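PDB 5ZRD: tyrosinase from Burkholderia thailandensis, which hydroxylates monophenols to catechols at a pair of histidine-bound copper ions and, as in other tyrosinases, probably oxidises these further to ortho-quinones. Local coordinates for residues 426-431 against 485-490; 446-451 against 500-505. All coordinates share one frame; numbering follows the deposited sequence.

Contact 1: residues 426-431 against 485-490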
# COMPACT_ATOMS: atom_id res chain seq x y z
N LYS A 426 -4.35 8.55 45.89
CA LYS A 426 -4.26 7.56 44.86
C LYS A 426 -2.89 7.58 44.21
O LYS A 426 -2.26 8.61 44.14
CB LYS A 426 -5.41 7.71 43.86
CG LYS A 426 -5.32 8.83 42.84
CD LYS A 426 -6.49 8.82 41.86
CE LYS A 426 -6.95 10.21 41.54
NZ LYS A 426 -8.31 10.25 40.96
N LEU A 427 -2.49 6.40 43.73
CA LEU A 427 -1.22 6.19 43.01
C LEU A 427 -1.50 6.18 41.50
O LEU A 427 -2.33 5.40 41.04
CB LEU A 427 -0.63 4.84 43.43
CG LEU A 427 0.77 4.55 42.87
CD1 LEU A 427 1.82 5.47 43.47
CD2 LEU A 427 1.17 3.10 43.12
N THR A 428 -0.77 6.99 40.74
CA THR A 428 -0.83 6.92 39.32
C THR A 428 0.48 6.28 38.84
O THR A 428 1.56 6.72 39.18
CB THR A 428 -1.05 8.32 38.70
OG1 THR A 428 -2.25 8.95 39.17
CG2 THR A 428 -1.10 8.26 37.19
N VAL A 429 0.34 5.23 38.05
CA VAL A 429 1.47 4.53 37.49
C VAL A 429 1.51 4.83 35.99
O VAL A 429 0.53 4.58 35.29
CB VAL A 429 1.43 3.00 37.73
CG1 VAL A 429 2.71 2.33 37.22
CG2 VAL A 429 1.21 2.66 39.20
N THR A 430 2.65 5.34 35.54
CA THR A 430 2.89 5.58 34.12
C THR A 430 4.26 5.00 33.74
O THR A 430 5.28 5.48 34.15
CB THR A 430 2.77 7.06 33.74
OG1 THR A 430 3.67 7.88 34.49
CG2 THR A 430 1.36 7.59 33.93
N GLY A 431 4.24 3.90 33.02
CA GLY A 431 5.35 3.51 32.18
C GLY A 431 4.92 3.62 30.73
O GLY A 431 4.84 2.62 30.03
N VAL A 485 -1.15 3.55 31.69
CA VAL A 485 -1.55 4.45 32.78
C VAL A 485 -2.53 3.68 33.67
O VAL A 485 -3.46 3.13 33.18
CB VAL A 485 -2.12 5.78 32.27
CG1 VAL A 485 -3.01 5.58 31.08
CG2 VAL A 485 -2.86 6.53 33.35
N ALA A 486 -2.25 3.59 34.96
CA ALA A 486 -3.06 2.80 35.86
C ALA A 486 -3.16 3.54 37.19
O ALA A 486 -2.17 4.13 37.61
CB ALA A 486 -2.46 1.43 36.05
N HIS A 487 -4.33 3.53 37.83
CA HIS A 487 -4.48 4.15 39.12
C HIS A 487 -4.78 3.08 40.18
O HIS A 487 -5.44 2.08 39.88
CB HIS A 487 -5.61 5.17 39.15
CG HIS A 487 -5.58 6.13 38.02
ND1 HIS A 487 -4.89 7.33 38.09
CD2 HIS A 487 -6.15 6.09 36.80
CE1 HIS A 487 -5.06 7.99 36.96
NE2 HIS A 487 -5.82 7.24 36.15
N PHE A 488 -4.33 3.34 41.41
CA PHE A 488 -4.57 2.40 42.51
C PHE A 488 -4.87 3.21 43.76
O PHE A 488 -4.26 4.24 43.97
CB PHE A 488 -3.38 1.46 42.74
CG PHE A 488 -2.97 0.63 41.55
CD1 PHE A 488 -3.52 -0.62 41.32
CD2 PHE A 488 -2.02 1.08 40.66
CE1 PHE A 488 -3.13 -1.39 40.24
CE2 PHE A 488 -1.64 0.32 39.57
CZ PHE A 488 -2.21 -0.91 39.34
N PRO A 489 -5.84 2.74 44.55
CA PRO A 489 -5.98 3.33 45.88
C PRO A 489 -4.73 3.03 46.72
O PRO A 489 -4.06 2.01 46.52
CB PRO A 489 -7.24 2.66 46.45
CG PRO A 489 -7.22 1.29 45.81
CD PRO A 489 -6.70 1.56 44.42
N LEU A 490 -4.43 3.94 47.63
CA LEU A 490 -3.41 3.75 48.69
C LEU A 490 -4.09 3.49 50.05
O LEU A 490 -3.45 3.56 51.09
CB LEU A 490 -2.52 5.00 48.73
CG LEU A 490 -1.56 5.14 47.54
CD1 LEU A 490 -1.14 6.58 47.34
CD2 LEU A 490 -0.34 4.26 47.72

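Contact 2: residues 446-451 against 500-505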
# COMPACT_ATOMS: atom_id res chain seq x y z
N TYR A 446 2.31 -2.66 44.48
CA TYR A 446 2.75 -2.84 45.86
C TYR A 446 3.47 -1.59 46.38
O TYR A 446 4.13 -0.85 45.65
CB TYR A 446 3.71 -4.04 45.97
CG TYR A 446 3.09 -5.34 45.57
CD1 TYR A 446 2.40 -6.12 46.48
CD2 TYR A 446 3.12 -5.76 44.25
CE1 TYR A 446 1.80 -7.32 46.10
CE2 TYR A 446 2.52 -6.95 43.86
CZ TYR A 446 1.86 -7.73 44.78
OH TYR A 446 1.26 -8.90 44.39
N ALA A 447 3.35 -1.38 47.68
CA ALA A 447 4.16 -0.37 48.38
C ALA A 447 4.92 -1.07 49.53
O ALA A 447 4.35 -1.85 50.33
CB ALA A 447 3.27 0.76 48.87
N SER A 448 6.22 -0.84 49.59
CA SER A 448 6.96 -1.36 50.73
C SER A 448 7.61 -0.21 51.52
O SER A 448 8.12 0.77 50.92
CB SER A 448 7.96 -2.40 50.32
OG SER A 448 8.94 -1.80 49.50
N VAL A 449 7.52 -0.33 52.85
CA VAL A 449 8.11 0.63 53.76
C VAL A 449 9.00 -0.12 54.76
O VAL A 449 8.60 -1.08 55.42
CB VAL A 449 7.08 1.56 54.43
CG1 VAL A 449 5.63 1.19 54.15
CG2 VAL A 449 7.32 1.75 55.91
N THR A 450 10.24 0.36 54.82
CA THR A 450 11.28 -0.11 55.70
C THR A 450 11.36 0.85 56.89
O THR A 450 11.81 1.98 56.72
CB THR A 450 12.59 -0.17 54.92
OG1 THR A 450 12.34 -0.97 53.76
CG2 THR A 450 13.74 -0.75 55.70
N ASP A 451 10.88 0.42 58.06
CA ASP A 451 11.02 1.19 59.33
C ASP A 451 12.52 1.27 59.77
O ASP A 451 13.43 0.95 58.98
CB ASP A 451 10.13 0.57 60.45
CG ASP A 451 10.63 -0.84 60.94
OD1 ASP A 451 11.77 -1.28 60.63
OD2 ASP A 451 9.87 -1.53 61.64
N LYS A 500 7.00 7.36 52.86
CA LYS A 500 8.14 6.49 53.05
C LYS A 500 8.09 5.28 52.11
O LYS A 500 8.91 4.35 52.25
CB LYS A 500 8.14 5.93 54.47
CG LYS A 500 7.94 6.95 55.59
CD LYS A 500 7.95 6.24 56.91
CE LYS A 500 7.57 7.11 58.09
NZ LYS A 500 6.90 6.27 59.11
N ALA A 501 7.14 5.25 51.17
CA ALA A 501 6.85 4.02 50.41
C ALA A 501 7.71 3.94 49.15
O ALA A 501 8.01 4.97 48.51
CB ALA A 501 5.38 3.96 50.05
N LYS A 502 8.19 2.72 48.88
CA LYS A 502 8.82 2.40 47.61
C LYS A 502 7.82 1.54 46.84
O LYS A 502 7.35 0.53 47.35
CB LYS A 502 10.18 1.72 47.82
CG LYS A 502 11.26 2.63 48.42
CD LYS A 502 12.12 1.95 49.51
CE LYS A 502 11.48 1.91 50.89
NZ LYS A 502 11.40 0.53 51.44
N PHE A 503 7.42 2.05 45.69
CA PHE A 503 6.37 1.43 44.91
C PHE A 503 6.98 0.52 43.84
O PHE A 503 8.04 0.79 43.31
CB PHE A 503 5.46 2.48 44.25
CG PHE A 503 4.78 3.39 45.22
CD1 PHE A 503 3.78 2.91 46.05
CD2 PHE A 503 5.13 4.73 45.30
CE1 PHE A 503 3.15 3.75 46.95
CE2 PHE A 503 4.50 5.57 46.20
CZ PHE A 503 3.51 5.08 47.02
N ARG A 504 6.25 -0.54 43.49
CA ARG A 504 6.59 -1.35 42.34
C ARG A 504 5.30 -1.92 41.73
O ARG A 504 4.29 -2.04 42.40
CB ARG A 504 7.55 -2.48 42.77
CG ARG A 504 6.88 -3.49 43.67
CD ARG A 504 7.86 -4.44 44.33
NE ARG A 504 7.74 -5.75 43.74
CZ ARG A 504 6.96 -6.72 44.20
NH1 ARG A 504 6.70 -7.77 43.44
NH2 ARG A 504 6.44 -6.62 45.42
N VAL A 505 5.38 -2.31 40.46
CA VAL A 505 4.29 -3.03 39.82
C VAL A 505 4.84 -4.38 39.35
O VAL A 505 5.88 -4.43 38.77
CB VAL A 505 3.70 -2.26 38.62
CG1 VAL A 505 3.01 -0.98 39.05
CG2 VAL A 505 4.75 -1.96 37.57

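Contact 1: residues 426-431 against 485-490
Four main-chain hydrogen bonds join residues 426-431 to residues 485-490, two at each of two hydrogen-bonded pairs. At Leu427 and Phe488 the Leu427 N to Phe488 O bond is 2.8 Å long and almost straight, at 174°, whereas the return bond from Phe488 N to Leu427 O is more bent. Val429 and Ala486 repeat the pattern, with 2.8 Å from Val429 N to Ala486 O. On the face that carries Thr428 and His487, the two side chains of this non-hydrogen-bonded pair lie side by side and point the same way. Thr428 has OG1 anti to its carbonyl carbon (chi1 -58°), which brings the hydroxyl to the edge of the imidazole, where it shares a hydrogen bond of 3.3 Å with His487 ND1; Thr428 CG2 also approaches His487 ND1 and CE1, though more loosely. On the other face, Val429 presents its CG2 branch to the edge of the Phe488 ring, 3.7 Å from Phe488 CE2. Leu490, just past the strand end, lays CD1 against the backbone of Lys426, 3.7 Å from Lys426 C. With strand directions 159° apart, this is an antiparallel pairing, and strand 426-430 is the central one of a three-stranded sheet whose other neighbour is strand 531-534. The imidazole is gripped at both nitrogens, because His487 NE2 is bonded to Ser260 O of helix 256-265. The ammonium of Lys426 is held by the carbonyl oxygens of Asn263, Asn266 and Gly268, and its NZ stays 5.3 Å from His487 ND1, near enough that its charge might disfavour protonation of the imidazole. A citrate, probably from the crystallisation liquor, accepts a hydrogen bond from His487 N, and Arg344 of the second subunit packs on Thr428 and Thr430.

Contact 2: residues 446-451 against 500-505
Strands 441-450 and 502-509 form an antiparallel pair inside a four-stranded mixed sheet, and residues 446-451 and 500-505 cover one end of that pairing, with short strand axes 4.7 Å apart at their closest. Tyr446 and Arg504 make a hydrogen-bonded pair, with 2.9 Å from Tyr446 N to Arg504 O, and so do Ser448 and Lys502, where the bond from Lys502 N to Ser448 O is 2.8 Å and nearly straight. The guanidinium of Arg504 lies flat over one face of the Tyr446 ring, the planes only 11° apart, in a cation-pi stack. It is displaced from the ring centre: Arg504 NH2 sits 3.6 Å from Tyr446 CG, above the CG-CD2 side. Arg504 CG takes the crowded position between backbone N and carbonyl carbon (chi1 68°), and the bend at chi3 (-108°) then folds the head over the ring. Outside partners fix its rotation: NH2 makes a salt bridge to Glu458 and NH1 bonds Asp292 O, while Tyr446 OH reaches Gly291 O and Glu506. Lys502, on the same face, bends at chi2, chi3 and chi4 to reach over to the neighbouring strand, so that Lys502 NZ donates to Thr450 OG1 at 2.9 Å and, weakly, to Ser448 O. That carbonyl oxygen therefore receives both the main-chain and the side-chain nitrogen of Lys502. On the reverse face Ala447 CB packs 3.6 Å from Phe503 CE1 and 4.0 Å from Ala501 CB. Strand 456-466 lies on the other side of strand 441-450, pairing with Ala447 and Val449 through Tyr459 and Arg457, and strands 426-430 and 531-534 of the second sheet meet the face bearing Phe503.

In the fold
From the N terminus, the chain passes its copper-binding histidines, the last being His320, before either contact begins; both lie away from the copper site. Strand 426-430 comes first, in the three-stranded sheet; 441-450 and 456-466 follow in the four-stranded one, before the chain returns to the first sheet with 485-489 and to the second with 502-509. Contact 1 closes a loop of 53 residues containing the first segment of contact 2, and contact 2 one of 48 containing the second segment of contact 1, so the closures cross. The contact centres are about 14 Å apart, and side chains join the two sheets: Leu490 CD2 is 3.6 Å from Phe503 CE1, and Val429 CG1 is 3.8 Å from Val505 CG1.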